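Local coordinates for delta-1-pyrroline-5-carboxylate dehydrogenase, mitochondrial (Mus musculus, PDB 4E3X), which oxidises L-glutamate gamma-semialdehyde, the open-chain form of delta-1-pyrroline-5-carboxylate, to L-glutamate with NAD(+), completing the mitochondrial breakdown of proline, at residues B[351-356]-B[442-447]; B[477-482]-B[508-513]; B[498-503]-B[522-527]. One frame throughout, in Å; residues are numbered along the deposited sequence.

Contact 1: residues B[351-356]-B[442-447]; sequences CSRLYV and PIMKEE
A buried apolar contact, in which Met444 plugs its thioether end against Arg353 and Tyr355, joins strand 351-357 to the loop between strands 428-436 and 452-458. The methyl CE makes the tightest approach, 3.4 Å from the OH of Tyr355 and 3.7 Å from its CZ, reaching the phenol end obliquely and from the opposite direction. The Met444 chain curls, with chi2 near -76° and chi3 turned the same way, and so swings CE back to the strand; it also comes within 3.9 Å of CB of Arg353. Strand 351-357 is an inner strand of the aldehyde dehydrogenase catalytic domain, hydrogen-bonded on its two sides to the parallel strands 319-323 and 452-458, and it follows the nucleophile Cys348 closely in sequence. Arg353 runs out extended past the loop, its CD 3.7 Å from the carbonyl O of Met444, a buried oxygen that has no hydrogen-bond partner in the model. Its guanidinium is held in place by several bonds: NE gives to Lys318 O, NH2 to Val470 O, and NH2 also to the OH of Tyr355 at 3.0 Å with an N-H...O angle of 153°. That hydroxyl lies at the guanidinium edge, only 11° out of its plane, and the bond fixes the phenol end beside the Met444 methyl. In the loop, Pro442 O accepts from both Lys445 N and Glu446 N, which tightens the bend, while Glu447, an NAD(+)-binding residue, ties its OE2 to Gly317 N.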
ATOM      1  N   CYS B 351      -6.138  19.345  19.147  1.00  8.96           N
ATOM      2  CA  CYS B 351      -7.049  20.372  18.663  1.00  9.95           C
ATOM      3  C   CYS B 351      -6.375  21.732  18.698  1.00  9.18           C
ATOM      4  O   CYS B 351      -5.920  22.172  19.751  1.00  9.90           O
ATOM      5  CB  CYS B 351      -8.303  20.424  19.533  1.00 10.86           C
ATOM      6  SG  CYS B 351      -9.386  21.825  19.179  1.00 11.40           S
ATOM      7  N   SER B 352      -6.336  22.412  17.556  1.00  8.90           N
ATOM      8  CA  SER B 352      -5.790  23.760  17.509  1.00 10.17           C
ATOM      9  C   SER B 352      -6.766  24.765  16.910  1.00  9.73           C
ATOM     10  O   SER B 352      -6.484  25.963  16.882  1.00 10.50           O
ATOM     11  CB  SER B 352      -4.472  23.792  16.738  1.00 11.05           C
ATOM     12  OG  SER B 352      -4.645  23.297  15.425  1.00 11.97           O
ATOM     13  N   ARG B 353      -7.909  24.286  16.425  1.00  9.51           N
ATOM     14  CA  ARG B 353      -8.981  25.187  16.011  1.00 10.32           C
ATOM     15  C   ARG B 353     -10.322  24.737  16.585  1.00  9.88           C
ATOM     16  O   ARG B 353     -10.730  23.586  16.421  1.00 10.91           O
ATOM     17  CB  ARG B 353      -9.024  25.364  14.490  1.00 14.26           C
ATOM     18  CG  ARG B 353      -8.941  24.107  13.700  1.00 15.20           C
ATOM     19  CD  ARG B 353      -8.833  24.373  12.199  1.00 13.66           C
ATOM     20  NE  ARG B 353      -8.713  23.084  11.548  1.00 10.94           N
ATOM     21  CZ  ARG B 353      -9.455  22.651  10.535  1.00  9.90           C
ATOM     22  NH1 ARG B 353      -9.236  21.431  10.064  1.00 10.70           N
ATOM     23  NH2 ARG B 353     -10.394  23.417   9.994  1.00  9.70           N
ATOM     24  N   LEU B 354     -10.979  25.662  17.284  1.00  9.50           N
ATOM     25  CA  LEU B 354     -12.262  25.411  17.924  1.00  9.12           C
ATOM     26  C   LEU B 354     -13.308  26.306  17.271  1.00  9.44           C
ATOM     27  O   LEU B 354     -13.120  27.517  17.189  1.00 10.69           O
ATOM     28  CB  LEU B 354     -12.172  25.738  19.416  1.00 10.26           C
ATOM     29  CG  LEU B 354     -13.473  25.617  20.224  1.00 10.80           C
ATOM     30  CD1 LEU B 354     -13.940  24.185  20.300  1.00 11.22           C
ATOM     31  CD2 LEU B 354     -13.316  26.197  21.620  1.00 11.86           C
ATOM     32  N   TYR B 355     -14.400  25.708  16.808  1.00  9.53           N
ATOM     33  CA  TYR B 355     -15.485  26.444  16.167  1.00  9.21           C
ATOM     34  C   TYR B 355     -16.689  26.411  17.099  1.00 10.00           C
ATOM     35  O   TYR B 355     -17.184  25.337  17.423  1.00 11.09           O
ATOM     36  CB  TYR B 355     -15.847  25.788  14.829  1.00 10.11           C
ATOM     37  CG  TYR B 355     -14.744  25.818  13.788  1.00  9.58           C
ATOM     38  CD1 TYR B 355     -14.745  26.776  12.781  1.00  9.99           C
ATOM     39  CD2 TYR B 355     -13.718  24.875  13.799  1.00  9.74           C
ATOM     40  CE1 TYR B 355     -13.745  26.810  11.811  1.00  9.99           C
ATOM     41  CE2 TYR B 355     -12.708  24.910  12.840  1.00 10.53           C
ATOM     42  CZ  TYR B 355     -12.730  25.872  11.848  1.00 10.75           C
ATOM     43  OH  TYR B 355     -11.731  25.898  10.890  1.00 11.65           O
ATOM     44  N   VAL B 356     -17.148  27.587  17.531  1.00 10.15           N
ATOM     45  CA  VAL B 356     -18.208  27.685  18.545  1.00 11.06           C
ATOM     46  C   VAL B 356     -19.375  28.526  18.027  1.00 11.23           C
ATOM     47  O   VAL B 356     -19.146  29.593  17.466  1.00 11.05           O
ATOM     48  CB  VAL B 356     -17.665  28.339  19.853  1.00 12.94           C
ATOM     49  CG1 VAL B 356     -18.755  28.447  20.914  1.00 14.50           C
ATOM     50  CG2 VAL B 356     -16.489  27.558  20.393  1.00 13.39           C
ATOM     51  N   PRO B 442      -3.911  32.788   8.890  1.00 15.46           N
ATOM     52  CA  PRO B 442      -2.820  31.805   8.879  1.00 15.79           C
ATOM     53  C   PRO B 442      -2.733  30.930  10.136  1.00 14.54           C
ATOM     54  O   PRO B 442      -2.381  29.756  10.024  1.00 15.73           O
ATOM     55  CB  PRO B 442      -1.573  32.677   8.744  1.00 17.75           C
ATOM     56  CG  PRO B 442      -2.045  33.845   7.945  1.00 18.66           C
ATOM     57  CD  PRO B 442      -3.472  34.099   8.374  1.00 17.64           C
ATOM     58  N   ILE B 443      -3.067  31.471  11.302  1.00 13.61           N
ATOM     59  CA  ILE B 443      -2.992  30.680  12.528  1.00 13.16           C
ATOM     60  C   ILE B 443      -4.043  29.559  12.560  1.00 13.03           C
ATOM     61  O   ILE B 443      -3.922  28.607  13.337  1.00 13.42           O
ATOM     62  CB  ILE B 443      -3.089  31.566  13.799  1.00 12.50           C
ATOM     63  CG1 ILE B 443      -2.450  30.858  14.997  1.00 12.76           C
ATOM     64  CG2 ILE B 443      -4.541  31.958  14.084  1.00 12.80           C
ATOM     65  CD1 ILE B 443      -2.371  31.724  16.235  1.00 13.68           C
ATOM     66  N   MET B 444      -5.054  29.668  11.701  1.00 13.44           N
ATOM     67  CA  MET B 444      -6.065  28.621  11.562  1.00 12.85           C
ATOM     68  C   MET B 444      -5.612  27.513  10.610  1.00 12.53           C
ATOM     69  O   MET B 444      -6.281  26.483  10.490  1.00 13.35           O
ATOM     70  CB  MET B 444      -7.389  29.216  11.058  1.00 14.25           C
ATOM     71  CG  MET B 444      -8.076  30.174  12.030  1.00 14.92           C
ATOM     72  SD  MET B 444      -8.916  29.341  13.394  1.00 16.34           S
ATOM     73  CE  MET B 444     -10.265  28.521  12.542  1.00 15.97           C
ATOM     74  N   LYS B 445      -4.482  27.728   9.937  1.00 13.17           N
ATOM     75  CA  LYS B 445      -4.032  26.830   8.869  1.00 14.70           C
ATOM     76  C   LYS B 445      -2.745  26.075   9.191  1.00 13.98           C
ATOM     77  O   LYS B 445      -2.578  24.926   8.792  1.00 14.90           O
ATOM     78  CB  LYS B 445      -3.817  27.617   7.574  1.00 15.68           C
ATOM     79  CG  LYS B 445      -5.082  28.164   6.930  1.00 17.41           C
ATOM     80  CD  LYS B 445      -4.731  29.069   5.754  1.00 19.61           C
ATOM     81  CE  LYS B 445      -5.968  29.603   5.053  1.00 22.36           C
ATOM     82  NZ  LYS B 445      -6.580  28.584   4.157  1.00 24.46           N
ATOM     83  N   GLU B 446      -1.828  26.724   9.898  1.00 13.80           N
ATOM     84  CA  GLU B 446      -0.487  26.174  10.070  1.00 14.11           C
ATOM     85  C   GLU B 446      -0.304  25.439  11.395  1.00 12.15           C
ATOM     86  O   GLU B 446      -0.730  25.916  12.450  1.00 12.57           O
ATOM     87  CB  GLU B 446       0.563  27.276   9.898  1.00 16.85           C
ATOM     88  CG  GLU B 446       0.446  27.988   8.558  1.00 20.50           C
ATOM     89  CD  GLU B 446       1.475  29.082   8.375  1.00 25.01           C
ATOM     90  OE1 GLU B 446       2.660  28.845   8.693  1.00 26.60           O
ATOM     91  OE2 GLU B 446       1.094  30.177   7.912  1.00 27.93           O
ATOM     92  N   GLU B 447       0.336  24.274  11.330  1.00 12.27           N
ATOM     93  CA  GLU B 447       0.553  23.450  12.514  1.00 12.11           C
ATOM     94  C   GLU B 447       1.641  24.051  13.404  1.00 13.52           C
ATOM     95  O   GLU B 447       2.796  24.176  12.998  1.00 16.24           O
ATOM     96  CB  GLU B 447       0.904  22.009  12.123  1.00 12.56           C
ATOM     97  CG  GLU B 447       0.987  21.055  13.315  1.00 12.87           C
ATOM     98  CD  GLU B 447       1.353  19.629  12.922  1.00 13.50           C
ATOM     99  OE1 GLU B 447       2.285  19.459  12.108  1.00 16.40           O
ATOM    100  OE2 GLU B 447       0.696  18.687  13.428  1.00 12.13           O
TER

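Contact 2: residues B[477-482]-B[508-513]; sequences GLTGAV and DKSTGS. With PRO (proline), chain K.
Van der Waals packing carries the meeting of strand 476-483 with the loop 508-513: the Ala481 methyl CB presses to 3.2 Å from the carbonyl O of Asp508, and Thr479 lies against Ser510, its OG1 3.5 Å from Ser510 CB. Between them Gly480 offers only backbone, its N 4.2 Å from Ser510 CB. Asp508 O is buried here and finds no partner in the model.

The hydrogen bonds run outward from this packed layer. Thr479 OG1 and Ser510 OG both bond to the carbonyl O of Ser349, the neighbour of the nucleophile Cys348, and Ser510 OG also meets Ser339 OG. Lys509, extended through chi2 and chi3, brings NZ to Thr511 OG1 at 2.9 Å. Asp508 takes Lys509 N on its OD1, while its OD2 salt-bridges to Lys548 and bonds to Thr550, both of the second subunit.

The bound proline is held through its carboxylate. Gly512 N reaches the ligand's OXT at 2.9 Å along an almost straight bond (175°). Ser513 N donates to the ligand's O at 3.0 Å (163°). With Ser513 OG set between its backbone N and carbonyl carbon (chi1 65°), the hydroxyl meets that same O, also at 3.0 Å. Ser349 OG bonds the ligand too. Two successive backbone amides and the Ser513 hydroxyl thus grip the carboxylate, and neither oxygen takes a bond from a charged side chain of 508-513. Since Ser513 is a substrate-binding residue, the site is consistent with one that seizes the carboxylate end of glutamate semialdehyde.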
ATOM      1  N   GLY B 477      -5.842  16.442   7.101  1.00  7.75           N
ATOM      2  CA  GLY B 477      -6.994  15.571   7.240  1.00  7.85           C
ATOM      3  C   GLY B 477      -6.860  14.546   8.346  1.00  7.48           C
ATOM      4  O   GLY B 477      -7.286  13.398   8.179  1.00  7.65           O
ATOM      5  N   LEU B 478      -6.295  14.953   9.478  1.00  7.67           N
ATOM      6  CA  LEU B 478      -5.904  13.981  10.497  1.00  7.94           C
ATOM      7  C   LEU B 478      -7.008  13.717  11.519  1.00  7.19           C
ATOM      8  O   LEU B 478      -7.699  12.705  11.415  1.00  7.52           O
ATOM      9  CB  LEU B 478      -4.571  14.364  11.147  1.00  8.54           C
ATOM     10  CG  LEU B 478      -3.877  13.257  11.947  1.00 10.10           C
ATOM     11  CD1 LEU B 478      -3.991  11.902  11.260  1.00 11.63           C
ATOM     12  CD2 LEU B 478      -2.419  13.604  12.183  1.00 10.65           C
ATOM     13  N   THR B 479      -7.194  14.603  12.494  1.00  7.77           N
ATOM     14  CA  THR B 479      -8.249  14.361  13.474  1.00  7.37           C
ATOM     15  C   THR B 479      -9.249  15.502  13.582  1.00  6.87           C
ATOM     16  O   THR B 479      -8.994  16.631  13.170  1.00  8.37           O
ATOM     17  CB  THR B 479      -7.706  14.077  14.891  1.00  8.75           C
ATOM     18  OG1 THR B 479      -7.227  15.298  15.463  1.00  8.27           O
ATOM     19  CG2 THR B 479      -6.593  13.029  14.876  1.00  9.12           C
ATOM     20  N   GLY B 480     -10.400  15.187  14.156  1.00  6.79           N
ATOM     21  CA  GLY B 480     -11.413  16.199  14.365  1.00  7.93           C
ATOM     22  C   GLY B 480     -12.572  15.657  15.165  1.00  8.14           C
ATOM     23  O   GLY B 480     -12.820  14.451  15.179  1.00  9.12           O
ATOM     24  N   ALA B 481     -13.288  16.559  15.822  1.00  8.34           N
ATOM     25  CA  ALA B 481     -14.411  16.175  16.652  1.00  8.21           C
ATOM     26  C   ALA B 481     -15.597  17.063  16.359  1.00  9.05           C
ATOM     27  O   ALA B 481     -15.437  18.246  16.038  1.00 10.00           O
ATOM     28  CB  ALA B 481     -14.053  16.292  18.118  1.00  9.97           C
ATOM     29  N   VAL B 482     -16.780  16.476  16.483  1.00  8.56           N
ATOM     30  CA  VAL B 482     -18.026  17.226  16.504  1.00  9.49           C
ATOM     31  C   VAL B 482     -18.717  16.983  17.843  1.00  9.70           C
ATOM     32  O   VAL B 482     -18.878  15.834  18.280  1.00 10.20           O
ATOM     33  CB  VAL B 482     -18.962  16.814  15.352  1.00 10.61           C
ATOM     34  CG1 VAL B 482     -20.364  17.432  15.519  1.00 11.46           C
ATOM     35  CG2 VAL B 482     -18.355  17.221  14.015  1.00 12.49           C
ATOM     36  N   ASP B 508     -16.332  13.408  21.762  1.00  9.74           N
ATOM     37  CA  ASP B 508     -15.096  13.107  22.474  1.00 10.07           C
ATOM     38  C   ASP B 508     -13.979  13.974  21.903  1.00  9.73           C
ATOM     39  O   ASP B 508     -14.138  14.580  20.833  1.00 10.45           O
ATOM     40  CB  ASP B 508     -14.738  11.618  22.377  1.00 11.16           C
ATOM     41  CG  ASP B 508     -14.015  11.111  23.618  1.00 12.21           C
ATOM     42  OD1 ASP B 508     -13.318  11.917  24.276  1.00 12.64           O
ATOM     43  OD2 ASP B 508     -14.141   9.906  23.933  1.00 13.24           O
ATOM     44  N   LYS B 509     -12.857  14.041  22.620  1.00  9.51           N
ATOM     45  CA  LYS B 509     -11.736  14.866  22.183  1.00  9.19           C
ATOM     46  C   LYS B 509     -10.960  14.239  21.020  1.00  8.14           C
ATOM     47  O   LYS B 509     -11.032  13.024  20.780  1.00  9.13           O
ATOM     48  CB  LYS B 509     -10.781  15.163  23.342  1.00 11.03           C
ATOM     49  CG  LYS B 509     -10.117  13.942  23.967  1.00 11.14           C
ATOM     50  CD  LYS B 509      -9.124  14.381  25.048  1.00 11.86           C
ATOM     51  CE  LYS B 509      -8.442  13.207  25.729  1.00 13.00           C
ATOM     52  NZ  LYS B 509      -7.725  12.335  24.759  1.00 13.14           N
ATOM     53  N   SER B 510     -10.199  15.070  20.311  1.00  8.16           N
ATOM     54  CA  SER B 510      -9.554  14.648  19.067  1.00  7.59           C
ATOM     55  C   SER B 510      -8.247  13.896  19.268  1.00  8.44           C
ATOM     56  O   SER B 510      -7.677  13.420  18.290  1.00  9.02           O
ATOM     57  CB  SER B 510      -9.325  15.848  18.146  1.00  7.90           C
ATOM     58  OG  SER B 510      -8.370  16.733  18.708  1.00  8.07           O
ATOM     59  N   THR B 511      -7.776  13.806  20.511  1.00  8.70           N
ATOM     60  CA  THR B 511      -6.537  13.088  20.819  1.00  9.45           C
ATOM     61  C   THR B 511      -6.833  11.763  21.501  1.00 10.46           C
ATOM     62  O   THR B 511      -7.966  11.498  21.893  1.00 11.44           O
ATOM     63  CB  THR B 511      -5.653  13.892  21.778  1.00  9.96           C
ATOM     64  OG1 THR B 511      -6.378  14.152  22.984  1.00  9.52           O
ATOM     65  CG2 THR B 511      -5.220  15.200  21.149  1.00 10.23           C
ATOM     66  N   GLY B 512      -5.805  10.934  21.650  1.00 11.07           N
ATOM     67  CA  GLY B 512      -5.897   9.745  22.478  1.00 11.68           C
ATOM     68  C   GLY B 512      -6.426   8.500  21.801  1.00 12.02           C
ATOM     69  O   GLY B 512      -7.118   7.701  22.432  1.00 13.23           O
ATOM     70  N   SER B 513      -6.103   8.316  20.527  1.00 10.71           N
ATOM     71  CA  SER B 513      -6.468   7.073  19.864  1.00 10.54           C
ATOM     72  C   SER B 513      -5.846   5.887  20.597  1.00 10.47           C
ATOM     73  O   SER B 513      -4.740   5.971  21.138  1.00 12.01           O
ATOM     74  CB  SER B 513      -6.025   7.073  18.402  1.00 11.35           C
ATOM     75  OG  SER B 513      -4.609   7.097  18.303  1.00 11.45           O
TER
HETATM   76  N   PRO K 603      -1.977   8.562  18.377  1.00 21.92           N
HETATM   77  CA  PRO K 603      -1.885   9.804  19.146  1.00 21.10           C
HETATM   78  C   PRO K 603      -3.252  10.418  19.432  1.00 18.40           C
HETATM   79  O   PRO K 603      -4.281  10.008  18.883  1.00 13.90           O
HETATM   80  CB  PRO K 603      -1.075  10.712  18.223  1.00 22.31           C
HETATM   81  CG  PRO K 603      -0.145   9.768  17.544  1.00 22.51           C
HETATM   82  CD  PRO K 603      -0.918   8.476  17.355  1.00 22.45           C
HETATM   83  OXT PRO K 603      -3.351  11.345  20.237  1.00 20.09           O

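Contact 3: residues B[498-503]-B[522-527]; sequences RNAAGN and GARASG
Asn499 meets Arg524 through its backbone: the carbonyl O stands 3.0 Å above the guanidinium plane of Arg524, over its centre, and 3.1 Å from CZ. Because the oxygen comes to the face, the N-H groups around the rim do not point at it; no hydrogen bond forms, and any attraction is probably electrostatic. Asn499 CB adds a side contact, 3.6 Å from NH1. Ala500 follows over the same face, its N displaced toward the rim and its CA 3.7 Å from NH2, so that a peptide unit roofs the flat group. Arg524 reaches this spot stretched out from CG to NE, leaving the rim to other partners: NH1 forms salt bridges with Asp471 and with Glu201 of the second subunit. Ala501 turns its methyl away from the second segment and bonds through O to Gln545 of the second subunit. At Gly502 the backbones come together, its CA only 4.0 Å from that of Gly522, a closeness that two residues without side chains permit. Asn503 ends the segment with its amide spanning the neighbouring loop, OD1 taking Gly521 N and ND2 giving to Pro519 O. Segment 522-527 itself bends twice. A type II' turn from Ala523 to Ser526, closed by Ser526 N to Ala523 O at 2.9 Å, places Arg524 at its first corner with a positive phi of 51°, and a type I turn from Arg524 to Gly527 overlaps it. Residues 519-527 read PFGGARASG, a version of the glycine-rich signature of aldehyde dehydrogenases, and Asn503 pairs in parallel with a strand of the second subunit, the sheet extension between subunits familiar in this family's dimers.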
ATOM      1  N   ARG B 498     -16.377  13.964   6.122  1.00  8.91           N
ATOM      2  CA  ARG B 498     -15.880  12.628   5.793  1.00  8.90           C
ATOM      3  C   ARG B 498     -14.385  12.575   5.483  1.00  8.10           C
ATOM      4  O   ARG B 498     -13.697  11.637   5.900  1.00  8.73           O
ATOM      5  CB  ARG B 498     -16.667  12.084   4.604  1.00  9.62           C
ATOM      6  CG  ARG B 498     -16.319  10.669   4.177  1.00 10.06           C
ATOM      7  CD  ARG B 498     -17.337  10.234   3.122  1.00 10.96           C
ATOM      8  NE  ARG B 498     -17.138   8.886   2.596  1.00 12.51           N
ATOM      9  CZ  ARG B 498     -17.715   7.798   3.097  1.00 11.95           C
ATOM     10  NH1 ARG B 498     -17.491   6.614   2.547  1.00 12.48           N
ATOM     11  NH2 ARG B 498     -18.500   7.888   4.163  1.00 13.00           N
ATOM     12  N   ASN B 499     -13.891  13.557   4.731  1.00  8.20           N
ATOM     13  CA  ASN B 499     -12.469  13.605   4.385  1.00  8.04           C
ATOM     14  C   ASN B 499     -11.662  14.672   5.115  1.00  7.84           C
ATOM     15  O   ASN B 499     -10.487  14.900   4.808  1.00  8.75           O
ATOM     16  CB  ASN B 499     -12.269  13.672   2.873  1.00  9.77           C
ATOM     17  CG  ASN B 499     -12.274  12.300   2.250  1.00 10.98           C
ATOM     18  OD1 ASN B 499     -13.176  11.951   1.498  1.00 13.44           O
ATOM     19  ND2 ASN B 499     -11.277  11.497   2.595  1.00 10.16           N
ATOM     20  N   ALA B 500     -12.288  15.314   6.100  1.00  7.82           N
ATOM     21  CA  ALA B 500     -11.590  16.296   6.922  1.00  8.50           C
ATOM     22  C   ALA B 500     -10.814  15.666   8.077  1.00  8.04           C
ATOM     23  O   ALA B 500      -9.950  16.319   8.666  1.00  8.83           O
ATOM     24  CB  ALA B 500     -12.568  17.341   7.447  1.00  9.35           C
ATOM     25  N   ALA B 501     -11.124  14.409   8.401  1.00  8.40           N
ATOM     26  CA  ALA B 501     -10.476  13.719   9.517  1.00  8.27           C
ATOM     27  C   ALA B 501     -10.481  12.213   9.293  1.00  8.52           C
ATOM     28  O   ALA B 501     -11.532  11.626   9.049  1.00 10.42           O
ATOM     29  CB  ALA B 501     -11.178  14.054  10.830  1.00  9.56           C
ATOM     30  N   GLY B 502      -9.305  11.595   9.375  1.00  7.15           N
ATOM     31  CA  GLY B 502      -9.186  10.147   9.322  1.00  6.55           C
ATOM     32  C   GLY B 502      -9.514   9.503  10.658  1.00  6.47           C
ATOM     33  O   GLY B 502      -9.838   8.318  10.718  1.00  7.17           O
ATOM     34  N   ASN B 503      -9.381  10.283  11.728  1.00  6.98           N
ATOM     35  CA  ASN B 503      -9.862   9.894  13.047  1.00  7.00           C
ATOM     36  C   ASN B 503     -10.871  10.940  13.476  1.00  6.52           C
ATOM     37  O   ASN B 503     -10.518  12.087  13.771  1.00  7.43           O
ATOM     38  CB  ASN B 503      -8.716   9.796  14.051  1.00  7.74           C
ATOM     39  CG  ASN B 503      -7.953   8.515  13.908  1.00  8.90           C
ATOM     40  OD1 ASN B 503      -7.139   8.374  13.003  1.00  8.86           O
ATOM     41  ND2 ASN B 503      -8.217   7.565  14.792  1.00 11.36           N
ATOM     42  N   GLY B 522      -4.588   9.791   8.769  1.00  8.46           N
ATOM     43  CA  GLY B 522      -5.462  10.499   7.861  1.00  7.89           C
ATOM     44  C   GLY B 522      -4.758  10.865   6.573  1.00  8.40           C
ATOM     45  O   GLY B 522      -3.532  10.737   6.464  1.00 10.34           O
ATOM     46  N   ALA B 523      -5.540  11.335   5.603  1.00  7.11           N
ATOM     47  CA  ALA B 523      -5.018  11.633   4.276  1.00  7.47           C
ATOM     48  C   ALA B 523      -4.854  13.145   4.084  1.00  7.39           C
ATOM     49  O   ALA B 523      -4.455  13.847   5.020  1.00  7.79           O
ATOM     50  CB  ALA B 523      -5.891  11.000   3.190  1.00  8.70           C
ATOM     51  N   ARG B 524      -5.159  13.646   2.890  1.00  8.18           N
ATOM     52  CA  ARG B 524      -4.767  15.007   2.521  1.00  8.44           C
ATOM     53  C   ARG B 524      -3.271  15.173   2.817  1.00  8.36           C
ATOM     54  O   ARG B 524      -2.496  14.270   2.500  1.00  9.40           O
ATOM     55  CB  ARG B 524      -5.676  16.066   3.158  1.00  8.79           C
ATOM     56  CG  ARG B 524      -7.110  15.911   2.627  1.00  8.72           C
ATOM     57  CD  ARG B 524      -8.084  16.920   3.191  1.00  8.76           C
ATOM     58  NE  ARG B 524      -9.387  16.756   2.548  1.00  9.53           N
ATOM     59  CZ  ARG B 524     -10.496  17.368   2.944  1.00  9.20           C
ATOM     60  NH1 ARG B 524     -11.637  17.148   2.306  1.00 10.09           N
ATOM     61  NH2 ARG B 524     -10.464  18.200   3.980  1.00  9.89           N
ATOM     62  N   ALA B 525      -2.846  16.289   3.405  1.00  8.26           N
ATOM     63  CA  ALA B 525      -1.415  16.466   3.669  1.00  8.75           C
ATOM     64  C   ALA B 525      -0.915  15.657   4.871  1.00  8.41           C
ATOM     65  O   ALA B 525       0.283  15.641   5.146  1.00  9.61           O
ATOM     66  CB  ALA B 525      -1.066  17.950   3.841  1.00 10.17           C
ATOM     67  N   SER B 526      -1.823  14.983   5.574  1.00  7.64           N
ATOM     68  CA  SER B 526      -1.472  14.280   6.817  1.00  6.96           C
ATOM     69  C   SER B 526      -0.744  12.952   6.618  1.00  8.31           C
ATOM     70  O   SER B 526      -0.281  12.343   7.588  1.00 10.20           O
ATOM     71  CB  SER B 526      -2.702  14.068   7.702  1.00  7.50           C
ATOM     72  OG  SER B 526      -3.267  15.316   8.064  1.00  8.83           O
ATOM     73  N   GLY B 527      -0.626  12.499   5.374  1.00  8.06           N
ATOM     74  CA  GLY B 527       0.200  11.338   5.090  1.00  8.21           C
ATOM     75  C   GLY B 527      -0.459  10.297   4.210  1.00  7.02           C
ATOM     76  O   GLY B 527      -1.431  10.575   3.505  1.00  8.57           O
TER

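Overall arrangement
From the N terminus, strand 351-357 opens contact 1 soon after the nucleophile Cys348, and residues 442-447 close it before the other two begin. Segment 477-482 then opens contact 2, but 498-503 opens contact 3 before 508-513 closes contact 2, and 522-527 comes last, so contacts 2 and 3 cross along the chain. Strand 476-483 joins them: Gly477 O lies 3.0 Å from Gly502 N, a probable hydrogen bond, and Leu478 packs on Gly522. Contacts 1 and 2 touch where Cys351 comes against Ser510. All three reach the same catalytic-domain sheet; contact 3 carries it into the second subunit through Asn503, while contact 2 touches that subunit through Asp508.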